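Local atomic coordinates of RabGDI protein (PDB entry 3P1W), a protein that probably acts as a Rab GDP-dissociation inhibitor, holding Rab GTPases in their GDP-bound state during vesicle transport in the malaria parasite. Residues T28-C33 / S437-A442; K94-L97 / N101-K104; V103-K108 / N444-I449. All coordinates share one frame; numbering follows the deposited sequence.

Contact 1 of 3, residues T28-C33 / S437-A442; sequences TGLKEC and SHFETA
Leu30 puts its CD1 methyl at the edge of the Phe439 ring, near the ring plane, 3.7 Å from CE1 of Phe439. CD1 also lies 3.8 Å from CZ of Phe439, so the methyl straddles one ring bond. A branched leucine suits the place because its terminal methyl reaches a ring rim that offers only C-H groups. Beside this pair runs Lys31. Its chain is extended beyond CG, which carries CE to the backbone of Ala442: CE of Lys31 is 3.7 Å from CA of Ala442 and 3.8 Å from its CB. Alanine fits here because its short side chain lets the methylenes lie close to the helix backbone. The ammonium NZ continues past the contact, bonding to Ser431 O and forming a salt bridge with Asp445, so the buried charge is satisfied. Gly29 is the N-cap residue, and its O receives Cys33 N at 3.0 Å in the first helical turn. The contact thus joins the start of helix 30-41, which follows strand 20-26 in a Rossmann-like arrangement, to helix 440-454, Phe439 lying in the approach and Ala442 within the helix, while helix 257-268 covers Leu30 through Ile258 and Pro259.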
loop_
_atom_site.group_PDB
_atom_site.type_symbol
_atom_site.label_atom_id
_atom_site.label_comp_id
_atom_site.label_asym_id
_atom_site.label_seq_id
_atom_site.Cartn_x
_atom_site.Cartn_y
_atom_site.Cartn_z
ATOM N N THR A 28 -7.981 -5.748 -13.739
ATOM C CA THR A 28 -7.956 -6.610 -12.560
ATOM C C THR A 28 -6.836 -6.212 -11.562
ATOM O O THR A 28 -6.359 -7.053 -10.801
ATOM C CB THR A 28 -7.919 -8.112 -12.919
ATOM O OG1 THR A 28 -6.801 -8.410 -13.764
ATOM C CG2 THR A 28 -9.254 -8.525 -13.670
ATOM N N GLY A 29 -6.526 -4.916 -11.508
ATOM C CA GLY A 29 -5.697 -4.372 -10.429
ATOM C C GLY A 29 -6.400 -4.703 -9.130
ATOM O O GLY A 29 -7.609 -5.034 -9.109
ATOM N N LEU A 30 -5.642 -4.645 -8.048
ATOM C CA LEU A 30 -6.128 -4.996 -6.728
ATOM C C LEU A 30 -7.390 -4.242 -6.350
ATOM O O LEU A 30 -8.372 -4.856 -5.908
ATOM C CB LEU A 30 -5.013 -4.777 -5.674
ATOM C CG LEU A 30 -3.835 -5.746 -5.782
ATOM C CD1 LEU A 30 -2.745 -5.325 -4.776
ATOM C CD2 LEU A 30 -4.279 -7.191 -5.560
ATOM N N LYS A 31 -7.416 -2.930 -6.557
ATOM C CA LYS A 31 -8.614 -2.156 -6.210
ATOM C C LYS A 31 -9.874 -2.653 -6.958
ATOM O O LYS A 31 -10.944 -2.804 -6.358
ATOM C CB LYS A 31 -8.420 -0.683 -6.507
ATOM C CG LYS A 31 -7.393 0.063 -5.606
ATOM C CD LYS A 31 -7.143 1.445 -6.196
ATOM C CE LYS A 31 -6.163 2.256 -5.431
ATOM N NZ LYS A 31 -6.101 3.661 -5.914
ATOM N N GLU A 32 -9.723 -2.904 -8.249
ATOM C CA GLU A 32 -10.845 -3.408 -9.074
ATOM C C GLU A 32 -11.353 -4.765 -8.574
ATOM O O GLU A 32 -12.574 -5.007 -8.503
ATOM C CB GLU A 32 -10.428 -3.500 -10.531
ATOM C CG GLU A 32 -10.532 -2.168 -11.307
ATOM C CD GLU A 32 -9.403 -1.169 -10.998
ATOM O OE1 GLU A 32 -8.307 -1.611 -10.600
ATOM O OE2 GLU A 32 -9.624 0.054 -11.154
ATOM N N CYS A 33 -10.417 -5.656 -8.257
ATOM C CA CYS A 33 -10.758 -6.979 -7.742
ATOM C C CYS A 33 -11.505 -6.901 -6.401
ATOM O O CYS A 33 -12.546 -7.569 -6.198
ATOM C CB CYS A 33 -9.514 -7.806 -7.586
ATOM S SG CYS A 33 -8.780 -8.265 -9.140
ATOM N N SER A 437 4.411 1.985 1.124
ATOM C CA SER A 437 4.820 0.575 1.200
ATOM C C SER A 437 3.726 -0.267 1.875
ATOM O O SER A 437 3.890 -1.480 2.086
ATOM C CB SER A 437 6.131 0.512 1.977
ATOM O OG SER A 437 6.027 1.279 3.168
ATOM N N HIS A 438 2.642 0.396 2.260
ATOM C CA HIS A 438 1.519 -0.257 2.896
ATOM C C HIS A 438 0.245 0.114 2.159
ATOM O O HIS A 438 0.242 0.991 1.254
ATOM C CB HIS A 438 1.427 0.087 4.398
ATOM C CG HIS A 438 1.598 1.541 4.719
ATOM N ND1 HIS A 438 0.551 2.438 4.704
ATOM C CD2 HIS A 438 2.691 2.246 5.105
ATOM C CE1 HIS A 438 0.996 3.633 5.049
ATOM N NE2 HIS A 438 2.295 3.546 5.297
ATOM N N PHE A 439 -0.861 -0.512 2.554
ATOM C CA PHE A 439 -2.039 -0.553 1.675
ATOM C C PHE A 439 -3.090 0.539 1.949
ATOM O O PHE A 439 -4.058 0.685 1.188
ATOM C CB PHE A 439 -2.691 -1.936 1.787
ATOM C CG PHE A 439 -3.271 -2.455 0.506
ATOM C CD1 PHE A 439 -2.580 -3.406 -0.231
ATOM C CD2 PHE A 439 -4.551 -2.069 0.083
ATOM C CE1 PHE A 439 -3.118 -3.911 -1.407
ATOM C CE2 PHE A 439 -5.092 -2.543 -1.081
ATOM C CZ PHE A 439 -4.382 -3.460 -1.844
ATOM N N GLU A 440 -2.921 1.309 3.012
ATOM C CA GLU A 440 -4.011 2.179 3.495
ATOM C C GLU A 440 -4.570 3.113 2.425
ATOM O O GLU A 440 -5.793 3.233 2.261
ATOM C CB GLU A 440 -3.585 3.039 4.696
ATOM C CG GLU A 440 -4.748 3.869 5.221
ATOM C CD GLU A 440 -4.359 5.004 6.118
ATOM O OE1 GLU A 440 -3.168 5.116 6.506
ATOM O OE2 GLU A 440 -5.282 5.796 6.442
ATOM N N THR A 441 -3.685 3.803 1.723
ATOM C CA THR A 441 -4.147 4.797 0.767
ATOM C C THR A 441 -4.899 4.154 -0.415
ATOM O O THR A 441 -5.806 4.773 -0.979
ATOM C CB THR A 441 -3.013 5.712 0.293
ATOM O OG1 THR A 441 -2.011 4.950 -0.366
ATOM C CG2 THR A 441 -2.399 6.469 1.498
ATOM N N ALA A 442 -4.538 2.923 -0.781
ATOM C CA ALA A 442 -5.285 2.185 -1.788
ATOM C C ALA A 442 -6.661 1.848 -1.266
ATOM O O ALA A 442 -7.651 1.997 -1.985
ATOM C CB ALA A 442 -4.565 0.923 -2.214
#

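Contact 2 of 3, residues K94-L97 / N101-K104; sequences KFIL and NLVK
Methyl CG2 of Val103 lies off one face of the Leu97 carbonyl, 3.7 Å from O of Leu97, while a water approaches that O from nearer the plane of the group. No ring takes part across the contact in this strand-turn-helix unit, in which strand 96-97 turns into helix 101-108; the Phe95 ring is turned away to a T-shaped contact with Tyr250. The core is aliphatic, and Ile96 divides its branches between two partners. CG2, anti to the backbone N of Ile96, meets CG2 of Val103 at 3.6 Å; the other arm carries CD1 to within 3.7 Å of CD2 of Leu102. Beta-branched isoleucine suits a strand, and its two arms touch successive residues of one helical turn. Leu102, with CG anti to its backbone N (chi1 176°), turns CD2 to this side, and Phe439 and Thr443 also pack on it. Ile96 is itself tied by its backbone to Ile249 of strand 248-251, so the helix rests on the edge of a larger sheet. An amide in the first helical turn lacks an acceptor in a preceding turn, and water supplies one: it accepts from Val103 N at 3.1 Å and donates to Leu97 O at 2.9 Å.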
loop_
_atom_site.group_PDB
_atom_site.type_symbol
_atom_site.label_atom_id
_atom_site.label_comp_id
_atom_site.label_asym_id
_atom_site.label_seq_id
_atom_site.Cartn_x
_atom_site.Cartn_y
_atom_site.Cartn_z
ATOM N N LYS A 94 2.691 -3.983 -1.500
ATOM C CA LYS A 94 2.271 -3.189 -0.358
ATOM C C LYS A 94 1.911 -4.127 0.787
ATOM O O LYS A 94 1.071 -5.024 0.634
ATOM C CB LYS A 94 1.090 -2.316 -0.730
ATOM C CG LYS A 94 1.480 -1.082 -1.571
ATOM C CD LYS A 94 0.310 -0.392 -2.184
ATOM C CE LYS A 94 0.725 0.861 -2.987
ATOM N NZ LYS A 94 0.953 2.127 -2.196
ATOM N N PHE A 95 2.491 -3.885 1.941
ATOM C CA PHE A 95 2.091 -4.634 3.123
ATOM C C PHE A 95 0.768 -4.134 3.736
ATOM O O PHE A 95 0.320 -3.019 3.503
ATOM C CB PHE A 95 3.197 -4.593 4.174
ATOM C CG PHE A 95 4.507 -5.154 3.739
ATOM C CD1 PHE A 95 4.603 -6.228 2.880
ATOM C CD2 PHE A 95 5.681 -4.643 4.272
ATOM C CE1 PHE A 95 5.838 -6.762 2.544
ATOM C CE2 PHE A 95 6.906 -5.176 3.919
ATOM C CZ PHE A 95 6.977 -6.241 3.064
ATOM N N ILE A 96 0.127 -4.991 4.524
ATOM C CA ILE A 96 -1.244 -4.751 4.988
ATOM C C ILE A 96 -1.285 -4.682 6.514
ATOM O O ILE A 96 -0.817 -5.595 7.201
ATOM C CB ILE A 96 -2.115 -5.891 4.443
ATOM C CG1 ILE A 96 -2.155 -5.814 2.911
ATOM C CG2 ILE A 96 -3.537 -5.884 5.045
ATOM C CD1 ILE A 96 -2.485 -7.140 2.255
ATOM N N LEU A 97 -1.818 -3.585 7.043
ATOM C CA LEU A 97 -1.921 -3.394 8.481
ATOM C C LEU A 97 -2.978 -4.354 9.057
ATOM O O LEU A 97 -4.130 -4.376 8.593
ATOM C CB LEU A 97 -2.275 -1.932 8.794
ATOM C CG LEU A 97 -2.238 -1.486 10.266
ATOM C CD1 LEU A 97 -0.812 -1.487 10.861
ATOM C CD2 LEU A 97 -2.871 -0.097 10.439
ATOM N N ASN A 101 -8.521 -1.633 7.290
ATOM C CA ASN A 101 -9.763 -1.947 6.600
ATOM C C ASN A 101 -9.687 -2.999 5.506
ATOM O O ASN A 101 -10.697 -3.676 5.265
ATOM C CB ASN A 101 -10.379 -0.652 6.070
ATOM C CG ASN A 101 -10.821 0.272 7.189
ATOM O OD1 ASN A 101 -11.208 -0.190 8.251
ATOM N ND2 ASN A 101 -10.759 1.573 6.959
ATOM N N LEU A 102 -8.535 -3.156 4.837
ATOM C CA LEU A 102 -8.452 -4.193 3.813
ATOM C C LEU A 102 -8.702 -5.550 4.456
ATOM O O LEU A 102 -9.404 -6.384 3.890
ATOM C CB LEU A 102 -7.116 -4.216 3.072
ATOM C CG LEU A 102 -7.048 -5.383 2.066
ATOM C CD1 LEU A 102 -8.162 -5.304 1.032
ATOM C CD2 LEU A 102 -5.669 -5.455 1.375
ATOM N N VAL A 103 -8.111 -5.759 5.628
ATOM C CA VAL A 103 -8.333 -7.007 6.360
ATOM C C VAL A 103 -9.819 -7.209 6.641
ATOM O O VAL A 103 -10.327 -8.313 6.463
ATOM C CB VAL A 103 -7.488 -7.090 7.633
ATOM C CG1 VAL A 103 -7.971 -8.237 8.541
ATOM C CG2 VAL A 103 -6.021 -7.285 7.263
ATOM N N LYS A 104 -10.516 -6.143 7.037
ATOM C CA LYS A 104 -11.952 -6.230 7.321
ATOM C C LYS A 104 -12.731 -6.573 6.056
ATOM O O LYS A 104 -13.645 -7.391 6.088
ATOM C CB LYS A 104 -12.479 -4.926 7.943
ATOM C CG LYS A 104 -11.883 -4.620 9.300
ATOM C CD LYS A 104 -12.309 -3.256 9.841
ATOM C CE LYS A 104 -11.669 -3.009 11.197
ATOM N NZ LYS A 104 -12.171 -1.800 11.899
HETATM O O HOH W 1 -5.903 -3.782 6.419
#

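Contact 3 of 3, residues V103-K108 / N444-I449; sequences VKILKK and NDLLQI
Ile105 and the pair Leu446 and Leu447 face each other across a helix-helix packing contact, their side chains sliding past one another in opposite directions so that they meet near their ends. Helix 101-108 supplies a single isoleucine, and helix 440-454 answers with two consecutive leucines. The Ile105 side chain points at the other helix; with CG1 anti to the carbonyl carbon (chi1 -73°), its longer arm carries CD1 into the interface. Leu446 also points across, but its CG sits between the backbone N and the carbonyl carbon (chi1 74°), a rotamer uncommon in helices, and the branch nearest Ile105 is CD1. Leu447 leaves its helix more to one side and bends its CD2 methyl back to the contact. The touching atoms are therefore all methyls, and the backbones remain well apart: the CA atoms of Ile105 and Leu447, the nearest pair, are 9.9 Å from each other. Long aliphatic residues suit this spacing, since they span the distance without bringing polar groups into a buried place. Helix 30-41 adds a third wall, its Ile34 touching both Ile105 and Leu446, while Phe460 near the chain end also packs on Ile105. At the centre, CD1 of Ile105 is shared, lying 3.8 Å from CD1 of Leu446 and 4.1 Å from CD2 of Leu447.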
loop_
_atom_site.group_PDB
_atom_site.type_symbol
_atom_site.label_atom_id
_atom_site.label_comp_id
_atom_site.label_asym_id
_atom_site.label_seq_id
_atom_site.Cartn_x
_atom_site.Cartn_y
_atom_site.Cartn_z
ATOM N N VAL A 103 -8.111 -5.759 5.628
ATOM C CA VAL A 103 -8.333 -7.007 6.360
ATOM C C VAL A 103 -9.819 -7.209 6.641
ATOM O O VAL A 103 -10.327 -8.313 6.463
ATOM C CB VAL A 103 -7.488 -7.090 7.633
ATOM C CG1 VAL A 103 -7.971 -8.237 8.541
ATOM C CG2 VAL A 103 -6.021 -7.285 7.263
ATOM N N LYS A 104 -10.516 -6.143 7.037
ATOM C CA LYS A 104 -11.952 -6.230 7.321
ATOM C C LYS A 104 -12.731 -6.573 6.056
ATOM O O LYS A 104 -13.645 -7.391 6.088
ATOM C CB LYS A 104 -12.479 -4.926 7.943
ATOM C CG LYS A 104 -11.883 -4.620 9.300
ATOM C CD LYS A 104 -12.309 -3.256 9.841
ATOM C CE LYS A 104 -11.669 -3.009 11.197
ATOM N NZ LYS A 104 -12.171 -1.800 11.899
ATOM N N ILE A 105 -12.351 -5.952 4.941
ATOM C CA ILE A 105 -12.958 -6.224 3.646
ATOM C C ILE A 105 -12.752 -7.664 3.216
ATOM O O ILE A 105 -13.694 -8.308 2.730
ATOM C CB ILE A 105 -12.417 -5.287 2.555
ATOM C CG1 ILE A 105 -12.971 -3.884 2.750
ATOM C CG2 ILE A 105 -12.792 -5.778 1.176
ATOM C CD1 ILE A 105 -12.235 -2.819 1.905
ATOM N N LEU A 106 -11.541 -8.179 3.404
ATOM C CA LEU A 106 -11.253 -9.558 3.031
ATOM C C LEU A 106 -12.030 -10.531 3.917
ATOM O O LEU A 106 -12.390 -11.606 3.460
ATOM C CB LEU A 106 -9.752 -9.866 3.114
ATOM C CG LEU A 106 -8.874 -9.155 2.087
ATOM C CD1 LEU A 106 -7.419 -9.206 2.488
ATOM C CD2 LEU A 106 -9.062 -9.737 0.704
ATOM N N LYS A 107 -12.258 -10.163 5.182
ATOM C CA LYS A 107 -13.069 -10.987 6.083
ATOM C C LYS A 107 -14.508 -11.010 5.592
ATOM O O LYS A 107 -15.089 -12.083 5.387
ATOM C CB LYS A 107 -13.042 -10.444 7.522
ATOM C CG LYS A 107 -11.657 -10.415 8.182
ATOM C CD LYS A 107 -11.458 -11.503 9.209
ATOM C CE LYS A 107 -10.138 -11.350 9.943
ATOM N NZ LYS A 107 -9.941 -12.497 10.895
ATOM N N LYS A 108 -15.083 -9.825 5.412
ATOM C CA LYS A 108 -16.468 -9.691 4.966
ATOM C C LYS A 108 -16.769 -10.480 3.690
ATOM O O LYS A 108 -17.789 -11.174 3.608
ATOM C CB LYS A 108 -16.810 -8.213 4.750
ATOM C CG LYS A 108 -18.170 -7.972 4.093
ATOM C CD LYS A 108 -18.420 -6.494 3.842
ATOM C CE LYS A 108 -18.749 -5.748 5.130
ATOM N NZ LYS A 108 -20.059 -6.168 5.669
ATOM N N ASN A 444 -8.329 3.364 1.091
ATOM C CA ASN A 444 -9.067 4.627 1.181
ATOM C C ASN A 444 -9.727 5.017 -0.143
ATOM O O ASN A 444 -10.898 5.425 -0.164
ATOM C CB ASN A 444 -8.196 5.778 1.647
ATOM C CG ASN A 444 -7.783 5.655 3.139
ATOM O OD1 ASN A 444 -8.371 4.900 3.899
ATOM N ND2 ASN A 444 -6.757 6.395 3.524
ATOM N N ASP A 445 -8.980 4.876 -1.237
ATOM C CA ASP A 445 -9.514 5.198 -2.558
ATOM C C ASP A 445 -10.672 4.287 -2.921
ATOM O O ASP A 445 -11.710 4.769 -3.351
ATOM C CB ASP A 445 -8.423 5.093 -3.625
ATOM C CG ASP A 445 -8.929 5.449 -5.029
ATOM O OD1 ASP A 445 -9.557 6.519 -5.195
ATOM O OD2 ASP A 445 -8.679 4.636 -5.951
ATOM N N LEU A 446 -10.510 2.975 -2.757
ATOM C CA LEU A 446 -11.603 2.057 -3.104
ATOM C C LEU A 446 -12.806 2.262 -2.195
ATOM O O LEU A 446 -13.941 2.185 -2.664
ATOM C CB LEU A 446 -11.141 0.588 -3.182
ATOM C CG LEU A 446 -10.823 -0.212 -1.917
ATOM C CD1 LEU A 446 -12.138 -0.801 -1.372
ATOM C CD2 LEU A 446 -9.831 -1.342 -2.240
ATOM N N LEU A 447 -12.574 2.593 -0.924
ATOM C CA LEU A 447 -13.692 2.932 -0.030
ATOM C C LEU A 447 -14.449 4.193 -0.458
ATOM O O LEU A 447 -15.671 4.247 -0.347
ATOM C CB LEU A 447 -13.227 3.064 1.413
ATOM C CG LEU A 447 -12.898 1.712 2.051
ATOM C CD1 LEU A 447 -12.312 1.939 3.434
ATOM C CD2 LEU A 447 -14.139 0.798 2.123
ATOM N N GLN A 448 -13.719 5.204 -0.930
ATOM C CA GLN A 448 -14.328 6.431 -1.452
ATOM C C GLN A 448 -15.169 6.092 -2.694
ATOM O O GLN A 448 -16.311 6.544 -2.825
ATOM C CB GLN A 448 -13.252 7.480 -1.781
ATOM C CG GLN A 448 -13.760 8.916 -2.019
ATOM C CD GLN A 448 -12.661 9.884 -2.485
ATOM O OE1 GLN A 448 -12.221 9.850 -3.637
ATOM N NE2 GLN A 448 -12.224 10.751 -1.586
ATOM N N ILE A 449 -14.627 5.286 -3.600
ATOM C CA ILE A 449 -15.404 4.848 -4.764
ATOM C C ILE A 449 -16.691 4.132 -4.308
ATOM O O ILE A 449 -17.790 4.502 -4.754
ATOM C CB ILE A 449 -14.579 3.958 -5.699
ATOM C CG1 ILE A 449 -13.494 4.811 -6.380
ATOM C CG2 ILE A 449 -15.503 3.254 -6.710
ATOM C CD1 ILE A 449 -12.461 4.002 -7.166
#

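In the fold
The three contacts cluster near the middle of the Rab GDI fold, each pair of centres about 9 Å apart and the centres of contacts 1, 2 and 3 about 6, 8 and 13 Å from that of the chain. Contacts 1 and 3 share helix 440-454, and contacts 2 and 3 share helix 101-108. Along the chain the order is 28-33, 94-97, 101-108, 437-449, so contact 2 is local whereas contacts 1 and 3 bring the late helix back to early segments. Contact 1 touches contact 2 through Ser437 O and Phe95 N, 2.8 Å apart, probably a hydrogen bond. The late helix thereby joins the Rossmann-like part with helix 30-41 to the large mixed sheet of strands 96-97 and 248-251.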